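Local coordinates for Nitrate/nitrite sensor protein NarX (Escherichia coli K12, PDB 3EZI) that senses nitrate and nitrite through its periplasmic domain, the part given here, and as a histidine kinase relays the signal to the response regulators NarL and NarP, at residues T39-E44 against D63-E68; N7-L12 against A91-L96; Y17-A22 against K34-T39. One frame throughout, in Å; residues are numbered along the deposited sequence.

Interaction 1 of 3, residues T39-E44 against D63-E68; sequences TAFSAE and DYWRNE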
loop_
_atom_site.group_PDB
_atom_site.type_symbol
_atom_site.label_atom_id
_atom_site.label_comp_id
_atom_site.label_asym_id
_atom_site.label_seq_id
_atom_site.Cartn_x
_atom_site.Cartn_y
_atom_site.Cartn_z
ATOM N N THR A 39 1.058 -5.504 6.503
ATOM C CA THR A 39 1.706 -4.203 6.554
ATOM C C THR A 39 0.653 -3.091 6.452
ATOM O O THR A 39 0.695 -2.111 7.235
ATOM C CB THR A 39 2.751 -4.069 5.398
ATOM O OG1 THR A 39 3.731 -5.140 5.497
ATOM C CG2 THR A 39 3.510 -2.725 5.548
ATOM N N ALA A 40 -0.302 -3.258 5.535
ATOM C CA ALA A 40 -1.348 -2.244 5.340
ATOM C C ALA A 40 -2.227 -2.030 6.569
ATOM O O ALA A 40 -2.679 -0.920 6.804
ATOM C CB ALA A 40 -2.234 -2.591 4.148
ATOM N N PHE A 41 -2.443 -3.078 7.363
ATOM C CA PHE A 41 -3.277 -2.931 8.559
ATOM C C PHE A 41 -2.476 -2.918 9.846
ATOM O O PHE A 41 -2.996 -3.188 10.940
ATOM C CB PHE A 41 -4.381 -4.024 8.587
ATOM C CG PHE A 41 -5.367 -3.909 7.454
ATOM C CD1 PHE A 41 -6.528 -3.143 7.599
ATOM C CD2 PHE A 41 -5.105 -4.517 6.230
ATOM C CE1 PHE A 41 -7.409 -2.976 6.551
ATOM C CE2 PHE A 41 -5.974 -4.368 5.143
ATOM C CZ PHE A 41 -7.138 -3.591 5.295
ATOM N N SER A 42 -1.206 -2.540 9.719
ATOM C CA SER A 42 -0.277 -2.443 10.828
ATOM C C SER A 42 -0.864 -1.549 11.959
ATOM O O SER A 42 -1.375 -0.451 11.670
ATOM C CB SER A 42 1.035 -1.809 10.309
ATOM O OG SER A 42 1.847 -1.331 11.397
ATOM N N ALA A 43 -0.782 -1.993 13.208
ATOM C CA ALA A 43 -1.310 -1.185 14.322
ATOM C C ALA A 43 -0.631 0.203 14.417
ATOM O O ALA A 43 -1.263 1.212 14.733
ATOM C CB ALA A 43 -1.150 -1.927 15.646
ATOM N N GLU A 44 0.660 0.258 14.136
ATOM C CA GLU A 44 1.379 1.536 14.194
ATOM C C GLU A 44 0.975 2.492 13.070
ATOM O O GLU A 44 0.853 3.719 13.274
ATOM C CB GLU A 44 2.886 1.275 14.153
ATOM C CG GLU A 44 3.764 2.554 14.253
ATOM C CD GLU A 44 3.487 3.432 15.495
ATOM O OE1 GLU A 44 3.023 2.930 16.546
ATOM O OE2 GLU A 44 3.765 4.657 15.423
ATOM N N ASP A 63 -8.935 0.616 1.628
ATOM C CA ASP A 63 -10.104 0.283 0.796
ATOM C C ASP A 63 -9.689 0.098 -0.661
ATOM O O ASP A 63 -10.165 -0.832 -1.320
ATOM C CB ASP A 63 -11.185 1.396 0.843
ATOM C CG ASP A 63 -11.885 1.492 2.176
ATOM O OD1 ASP A 63 -11.729 0.572 3.021
ATOM O OD2 ASP A 63 -12.601 2.527 2.353
ATOM N N TYR A 64 -8.824 0.991 -1.173
ATOM C CA TYR A 64 -8.363 0.874 -2.560
ATOM C C TYR A 64 -7.556 -0.427 -2.723
ATOM O O TYR A 64 -7.723 -1.183 -3.693
ATOM C CB TYR A 64 -7.508 2.103 -2.918
ATOM C CG TYR A 64 -6.966 2.089 -4.337
ATOM C CD1 TYR A 64 -7.739 2.557 -5.394
ATOM C CD2 TYR A 64 -5.681 1.633 -4.608
ATOM C CE1 TYR A 64 -7.245 2.584 -6.686
ATOM C CE2 TYR A 64 -5.176 1.647 -5.900
ATOM C CZ TYR A 64 -5.971 2.130 -6.930
ATOM O OH TYR A 64 -5.467 2.176 -8.217
ATOM N N TRP A 65 -6.670 -0.697 -1.772
ATOM C CA TRP A 65 -5.888 -1.921 -1.848
ATOM C C TRP A 65 -6.803 -3.165 -1.979
ATOM O O TRP A 65 -6.614 -4.026 -2.846
ATOM C CB TRP A 65 -5.045 -2.030 -0.565
ATOM C CG TRP A 65 -4.091 -3.201 -0.554
ATOM C CD1 TRP A 65 -2.861 -3.282 -1.178
ATOM C CD2 TRP A 65 -4.320 -4.474 0.057
ATOM N NE1 TRP A 65 -2.322 -4.550 -0.988
ATOM C CE2 TRP A 65 -3.201 -5.298 -0.244
ATOM C CE3 TRP A 65 -5.368 -5.003 0.831
ATOM C CZ2 TRP A 65 -3.109 -6.625 0.201
ATOM C CZ3 TRP A 65 -5.275 -6.318 1.273
ATOM C CH2 TRP A 65 -4.155 -7.116 0.951
ATOM N N ARG A 66 -7.761 -3.294 -1.071
ATOM C CA ARG A 66 -8.649 -4.461 -1.086
ATOM C C ARG A 66 -9.674 -4.538 -2.225
ATOM O O ARG A 66 -9.935 -5.614 -2.776
ATOM C CB ARG A 66 -9.437 -4.541 0.240
ATOM C CG ARG A 66 -9.074 -5.750 1.094
ATOM C CD ARG A 66 -10.003 -5.914 2.275
ATOM N NE ARG A 66 -9.301 -6.168 3.540
ATOM C CZ ARG A 66 -8.559 -7.235 3.804
ATOM N NH1 ARG A 66 -8.391 -8.184 2.905
ATOM N NH2 ARG A 66 -7.992 -7.337 4.996
ATOM N N ASN A 67 -10.269 -3.397 -2.565
ATOM C CA ASN A 67 -11.345 -3.387 -3.555
ATOM C C ASN A 67 -10.974 -3.093 -4.985
ATOM O O ASN A 67 -11.770 -3.329 -5.896
ATOM C CB ASN A 67 -12.412 -2.387 -3.108
ATOM C CG ASN A 67 -12.901 -2.652 -1.700
ATOM O OD1 ASN A 67 -12.810 -3.771 -1.210
ATOM N ND2 ASN A 67 -13.438 -1.629 -1.058
ATOM N N GLU A 68 -9.767 -2.582 -5.222
ATOM C CA GLU A 68 -9.385 -2.244 -6.581
ATOM C C GLU A 68 -8.045 -2.798 -7.027
ATOM O O GLU A 68 -7.910 -3.404 -8.109
ATOM C CB GLU A 68 -9.413 -0.692 -6.744
ATOM C CG GLU A 68 -10.866 -0.111 -6.740
ATOM C CD GLU A 68 -10.960 1.430 -6.710
ATOM O OE1 GLU A 68 -10.470 2.073 -7.625
ATOM O OE2 GLU A 68 -11.524 1.993 -5.749
#
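Phe41 brings one end of its phenyl ring, atoms CE2 and CZ, to the guanidinium group of Arg66. The closest pair is Phe41 CE2 and Arg66 NH2 at 3.6 Å, and Phe41 CZ lies 3.8 Å from Arg66 NE. The ring and guanidinium planes are 27° apart, and the side chains cross obliquely, with the CE2-CZ end of the ring nearest. With CG opposite the carbonyl carbon and beside the backbone N (chi1 -64°), the ring of Phe41 is directed to helix 55-75, and the bend at chi3 of Arg66 turns the guanidinium to it. Trp65 lies beside Phe41, on the same side of the guanidinium: its CZ3 is 4.4 Å from Phe41 CE2, near the plane of the phenyl ring and at its edge. The same CZ3 sits 4.0 Å above one face of the guanidinium of Arg66, offset toward its rim. Arg66 NH2 also makes a salt bridge to Glu37, its strongest polar partner. Trp65 is buried, whereas Phe41 and Arg66 are exposed.

The contact lies where one arm of an antiparallel four-helix bundle is interrupted. Helix 30-40 ends just before Phe41, the first residue with non-helical backbone angles, and helix 43-52 starts after Ser42. Ser42 holds the N-cap position of that second helix, though the bond from Glu44 N to Ser42 OG is weak (3.4 Å, with 126° at the hydrogen). Helix 55-75 runs past the break; its Gln62 side chain touches Phe41 and is hydrogen-bonded through NE2 to Ala40 O.

Interaction 2 of 3, residues N7-L12 against A91-L96; sequences NKAGSL and AGLDQL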
loop_
_atom_site.group_PDB
_atom_site.type_symbol
_atom_site.label_atom_id
_atom_site.label_comp_id
_atom_site.label_asym_id
_atom_site.label_seq_id
_atom_site.Cartn_x
_atom_site.Cartn_y
_atom_site.Cartn_z
ATOM N N ASN A 7 8.063 4.314 7.572
ATOM C CA ASN A 7 8.822 3.146 7.120
ATOM C C ASN A 7 7.865 2.098 6.555
ATOM O O ASN A 7 8.161 1.448 5.531
ATOM C CB ASN A 7 9.654 2.532 8.275
ATOM C CG ASN A 7 10.914 3.328 8.570
ATOM O OD1 ASN A 7 11.538 3.858 7.657
ATOM N ND2 ASN A 7 11.307 3.395 9.844
ATOM N N LYS A 8 6.727 1.927 7.223
ATOM C CA LYS A 8 5.701 0.989 6.781
ATOM C C LYS A 8 5.161 1.434 5.399
ATOM O O LYS A 8 4.925 0.596 4.545
ATOM C CB LYS A 8 4.528 0.920 7.775
ATOM C CG LYS A 8 4.843 0.225 9.131
ATOM C CD LYS A 8 5.318 -1.218 8.902
ATOM C CE LYS A 8 5.467 -2.053 10.191
ATOM N NZ LYS A 8 6.205 -3.326 9.833
ATOM N N ALA A 9 4.966 2.748 5.193
ATOM C CA ALA A 9 4.479 3.237 3.908
ATOM C C ALA A 9 5.512 2.949 2.834
ATOM O O ALA A 9 5.178 2.557 1.710
ATOM C CB ALA A 9 4.208 4.743 3.997
ATOM N N GLY A 10 6.789 3.133 3.155
ATOM C CA GLY A 10 7.812 2.829 2.181
ATOM C C GLY A 10 7.815 1.358 1.815
ATOM O O GLY A 10 8.072 1.005 0.665
ATOM N N SER A 11 7.528 0.503 2.792
ATOM C CA SER A 11 7.489 -0.938 2.566
ATOM C C SER A 11 6.336 -1.314 1.620
ATOM O O SER A 11 6.453 -2.220 0.785
ATOM C CB SER A 11 7.312 -1.660 3.901
ATOM O OG SER A 11 7.519 -3.050 3.763
ATOM N N LEU A 12 5.205 -0.638 1.788
ATOM C CA LEU A 12 4.039 -0.860 0.925
ATOM C C LEU A 12 4.375 -0.454 -0.515
ATOM O O LEU A 12 3.917 -1.100 -1.471
ATOM C CB LEU A 12 2.800 -0.060 1.403
ATOM C CG LEU A 12 2.162 -0.658 2.680
ATOM C CD1 LEU A 12 1.147 0.342 3.320
ATOM C CD2 LEU A 12 1.450 -2.028 2.328
ATOM N N ALA A 91 1.152 6.853 -5.379
ATOM C CA ALA A 91 0.916 8.302 -5.247
ATOM C C ALA A 91 0.114 8.585 -3.977
ATOM O O ALA A 91 0.345 9.600 -3.291
ATOM C CB ALA A 91 0.144 8.862 -6.501
ATOM N N GLY A 92 -0.835 7.689 -3.673
ATOM C CA GLY A 92 -1.655 7.807 -2.473
ATOM C C GLY A 92 -0.801 7.667 -1.191
ATOM O O GLY A 92 -1.049 8.329 -0.195
ATOM N N LEU A 93 0.180 6.775 -1.233
ATOM C CA LEU A 93 1.108 6.548 -0.092
ATOM C C LEU A 93 1.973 7.797 0.071
ATOM O O LEU A 93 2.280 8.201 1.198
ATOM C CB LEU A 93 2.006 5.340 -0.390
ATOM C CG LEU A 93 1.367 3.954 -0.298
ATOM C CD1 LEU A 93 2.356 2.889 -0.779
ATOM C CD2 LEU A 93 0.916 3.741 1.159
ATOM N N ASP A 94 2.403 8.384 -1.049
ATOM C CA ASP A 94 3.225 9.611 -0.970
ATOM C C ASP A 94 2.396 10.697 -0.309
ATOM O O ASP A 94 2.929 11.478 0.472
ATOM C CB ASP A 94 3.665 10.116 -2.368
ATOM C CG ASP A 94 4.722 9.249 -2.989
ATOM O OD1 ASP A 94 5.492 8.607 -2.244
ATOM O OD2 ASP A 94 4.816 9.209 -4.236
ATOM N N GLN A 95 1.106 10.767 -0.603
ATOM C CA GLN A 95 0.278 11.818 0.007
ATOM C C GLN A 95 0.122 11.552 1.520
ATOM O O GLN A 95 0.161 12.469 2.354
ATOM C CB GLN A 95 -1.099 11.846 -0.669
ATOM C CG GLN A 95 -1.985 13.021 -0.284
ATOM C CD GLN A 95 -3.313 13.021 -1.060
ATOM O OE1 GLN A 95 -4.180 12.167 -0.846
ATOM N NE2 GLN A 95 -3.466 13.975 -1.975
ATOM N N LEU A 96 -0.090 10.285 1.880
ATOM C CA LEU A 96 -0.224 9.929 3.298
ATOM C C LEU A 96 1.051 10.366 4.089
ATOM O O LEU A 96 0.957 10.992 5.148
ATOM C CB LEU A 96 -0.450 8.402 3.436
ATOM C CG LEU A 96 -0.524 7.896 4.884
ATOM C CD1 LEU A 96 -1.850 8.300 5.491
ATOM C CD2 LEU A 96 -0.334 6.366 4.912
#
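Leu12 N donates to Lys8 O at 3.0 Å, an ordinary helical bond that ties down the backbone of the residue whose CB makes the shortest contact with Leu93. Across the contact, Leu96 N repeats the pattern with Gly92 O, also at 3.0 Å. The polar backbone groups in these bonds are thus satisfied within each helix, and what passes between the segments is van der Waals contact, mostly apolar.

Leu93 carries its side of the contact with both methyl branches. Its CD1 is wedged against Leu12 CB at 3.7 Å, while its CD2 meets the Leu12 methyl CD1 at 4.0 Å. The two leucine side chains cross at about a right angle, so each branch of Leu93 finds a different level of the Leu12 side chain. In both residues CG lies opposite the carbonyl carbon, with chi1 close to -74°, and both side chains point toward the other helix, where their branches meet. Leu93 CD1 also reaches the backbone of the other helix, coming within 3.8 Å of Ala9 O. Its CD2 lies 4.5 Å from Ala9 CB.

The small Ala9 side chain goes with a close approach of the backbones, since Ala9 CA and Leu93 CA are 6.2 Å apart. The pair joins helix 3-22 to helix 82-99, the first and last of the antiparallel four-helix bundle. Met36, Thr39 and Ala40 of helix 30-40 touch Leu12, and Leu61 of helix 55-75 touches Leu93, so all four arms of the bundle meet around the contact. A salt bridge between Asp94 and Arg13 links the same two helices. With all three touching residues buried, cohesion here rests on dispersion and on the exclusion of water, and the salt bridge lies at the margin.

Interaction 3 of 3, residues Y17-A22 against K34-T39; sequences YRLLAA and KEMEQT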
loop_
_atom_site.group_PDB
_atom_site.type_symbol
_atom_site.label_atom_id
_atom_site.label_comp_id
_atom_site.label_asym_id
_atom_site.label_seq_id
_atom_site.Cartn_x
_atom_site.Cartn_y
_atom_site.Cartn_z
ATOM N N TYR A 17 5.441 -2.623 -6.108
ATOM C CA TYR A 17 6.262 -2.757 -7.309
ATOM C C TYR A 17 6.645 -4.221 -7.472
ATOM O O TYR A 17 6.730 -4.707 -8.600
ATOM C CB TYR A 17 7.581 -1.954 -7.229
ATOM C CG TYR A 17 7.472 -0.433 -7.229
ATOM C CD1 TYR A 17 6.479 0.216 -7.921
ATOM C CD2 TYR A 17 8.439 0.340 -6.569
ATOM C CE1 TYR A 17 6.427 1.647 -7.976
ATOM C CE2 TYR A 17 8.408 1.760 -6.617
ATOM C CZ TYR A 17 7.393 2.396 -7.327
ATOM O OH TYR A 17 7.381 3.780 -7.418
ATOM N N ARG A 18 6.938 -4.904 -6.351
ATOM C CA ARG A 18 7.312 -6.329 -6.354
ATOM C C ARG A 18 6.193 -7.233 -6.920
ATOM O O ARG A 18 6.448 -8.150 -7.700
ATOM C CB ARG A 18 7.634 -6.798 -4.926
ATOM C CG ARG A 18 9.075 -7.021 -4.609
ATOM C CD ARG A 18 9.262 -8.212 -3.655
ATOM N NE ARG A 18 8.294 -8.193 -2.560
ATOM C CZ ARG A 18 8.598 -8.554 -1.322
ATOM N NH1 ARG A 18 9.828 -8.956 -1.047
ATOM N NH2 ARG A 18 7.689 -8.475 -0.356
ATOM N N LEU A 19 4.953 -6.981 -6.496
ATOM C CA LEU A 19 3.802 -7.728 -7.001
ATOM C C LEU A 19 3.557 -7.412 -8.469
ATOM O O LEU A 19 3.198 -8.301 -9.240
ATOM C CB LEU A 19 2.517 -7.409 -6.174
ATOM C CG LEU A 19 2.319 -8.342 -4.982
ATOM C CD1 LEU A 19 1.187 -7.814 -4.065
ATOM C CD2 LEU A 19 1.962 -9.731 -5.518
ATOM N N LEU A 20 3.763 -6.166 -8.889
ATOM C CA LEU A 20 3.537 -5.864 -10.309
ATOM C C LEU A 20 4.523 -6.638 -11.186
ATOM O O LEU A 20 4.175 -7.078 -12.279
ATOM C CB LEU A 20 3.684 -4.362 -10.591
ATOM C CG LEU A 20 3.436 -3.778 -12.014
ATOM C CD1 LEU A 20 1.977 -3.971 -12.447
ATOM C CD2 LEU A 20 3.766 -2.248 -11.986
ATOM N N ALA A 21 5.755 -6.755 -10.701
ATOM C CA ALA A 21 6.810 -7.450 -11.438
ATOM C C ALA A 21 6.527 -8.955 -11.546
ATOM O O ALA A 21 7.073 -9.641 -12.443
ATOM C CB ALA A 21 8.186 -7.202 -10.753
ATOM N N ALA A 22 5.665 -9.463 -10.666
ATOM C CA ALA A 22 5.306 -10.903 -10.662
ATOM C C ALA A 22 4.090 -11.246 -11.568
ATOM O O ALA A 22 3.805 -12.413 -11.785
ATOM C CB ALA A 22 5.020 -11.383 -9.201
ATOM N N LYS A 34 -0.091 -11.733 1.326
ATOM C CA LYS A 34 -0.291 -11.803 2.774
ATOM C C LYS A 34 0.586 -10.801 3.534
ATOM O O LYS A 34 0.149 -10.114 4.469
ATOM C CB LYS A 34 -0.003 -13.237 3.269
ATOM C CG LYS A 34 -0.264 -13.392 4.773
ATOM C CD LYS A 34 -1.715 -13.060 5.077
ATOM C CE LYS A 34 -2.114 -13.132 6.552
ATOM N NZ LYS A 34 -3.586 -12.838 6.684
ATOM N N GLU A 35 1.842 -10.718 3.129
ATOM C CA GLU A 35 2.785 -9.798 3.746
ATOM C C GLU A 35 2.290 -8.361 3.559
ATOM O O GLU A 35 2.331 -7.549 4.490
ATOM C CB GLU A 35 4.149 -9.966 3.080
ATOM C CG GLU A 35 5.316 -9.353 3.815
ATOM C CD GLU A 35 6.626 -9.648 3.105
ATOM O OE1 GLU A 35 6.847 -10.828 2.743
ATOM O OE2 GLU A 35 7.423 -8.708 2.908
ATOM N N MET A 36 1.794 -8.057 2.363
ATOM C CA MET A 36 1.309 -6.706 2.091
ATOM C C MET A 36 0.064 -6.383 2.935
ATOM O O MET A 36 -0.097 -5.259 3.442
ATOM C CB MET A 36 1.038 -6.572 0.598
ATOM C CG MET A 36 0.975 -5.183 0.150
ATOM S SD MET A 36 0.953 -5.060 -1.653
ATOM C CE MET A 36 0.875 -3.320 -1.722
ATOM N N GLU A 37 -0.810 -7.368 3.121
ATOM C CA GLU A 37 -2.000 -7.144 3.962
ATOM C C GLU A 37 -1.612 -6.841 5.439
ATOM O O GLU A 37 -2.178 -5.925 6.103
ATOM C CB GLU A 37 -2.905 -8.393 3.929
ATOM C CG GLU A 37 -4.183 -8.217 4.722
ATOM C CD GLU A 37 -5.025 -9.479 4.779
ATOM O OE1 GLU A 37 -6.228 -9.362 5.094
ATOM O OE2 GLU A 37 -4.487 -10.585 4.523
ATOM N N GLN A 38 -0.628 -7.571 5.954
ATOM C CA GLN A 38 -0.214 -7.374 7.342
ATOM C C GLN A 38 0.379 -5.986 7.543
ATOM O O GLN A 38 0.248 -5.394 8.617
ATOM C CB GLN A 38 0.853 -8.408 7.744
ATOM C CG GLN A 38 0.464 -9.839 7.446
ATOM C CD GLN A 38 -0.274 -10.513 8.586
ATOM O OE1 GLN A 38 -1.253 -9.987 9.102
ATOM N NE2 GLN A 38 0.183 -11.705 8.967
ATOM N N THR A 39 1.058 -5.504 6.503
ATOM C CA THR A 39 1.706 -4.203 6.554
ATOM C C THR A 39 0.653 -3.091 6.452
ATOM O O THR A 39 0.695 -2.111 7.235
ATOM C CB THR A 39 2.751 -4.069 5.398
ATOM O OG1 THR A 39 3.731 -5.140 5.497
ATOM C CG2 THR A 39 3.510 -2.725 5.548
#
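Arg18 NH2 and Glu35 OE2 form a salt bridge at 3.3 Å, with an N-H...O angle of 149°. The oxygen lies almost in the guanidinium plane, at its edge, but the donor approaches from above the carboxylate, 58° out of that plane. The two flat groups stand nearly perpendicular, so a single nitrogen meets a single oxygen in place of a paired, coplanar bridge. Arg18 gets there by bending at chi2 and chi3, whereas Glu35 runs out extended. Glu35 is modelled in two conformers, so the bridge may be only partly occupied.

On the far side of helix 30-40, Lys34 NZ pairs with Glu37 OE2 at 3.2 Å.

Inward from the Arg18 bridge, the methyl CD1 of Leu19 touches Met36 SD at 3.7 Å. The methionine is fully extended, its CG opposite the backbone N (chi1 -161°), so that it reaches Leu19 although the CA atoms of Leu19 and Met36 are 9.5 Å apart. Leu32 and Ile33 also cover Leu19, while Phe89 and Trp65 touch Met36 from the other two arms. A charged pair at the outer edge over a buried apolar pair is consistent with the packing of consecutive antiparallel helices in a four-helix bundle: apolar inside, charged at the margin.

In the fold
The three contacts sample different interfaces of one antiparallel four-helix bundle, the periplasmic sensor domain, here without ligand. Interaction 2 joins the first and last helices, while interaction 3 joins the first two and interaction 1 the second and third arms. Their centres lie 11 to 13 Å apart. Thr39 lies in segments of both interactions 1 and 3, and its CG2 packs 3.8 Å from Leu12 CG of interaction 2. The tie between interactions 1 and 3 is the salt bridge from Arg66 NH2 to Glu37 OE1, at 2.7 Å. Beside it, Trp65 NE1 of interaction 1 packs 3.4 Å from Met36 SD of interaction 3.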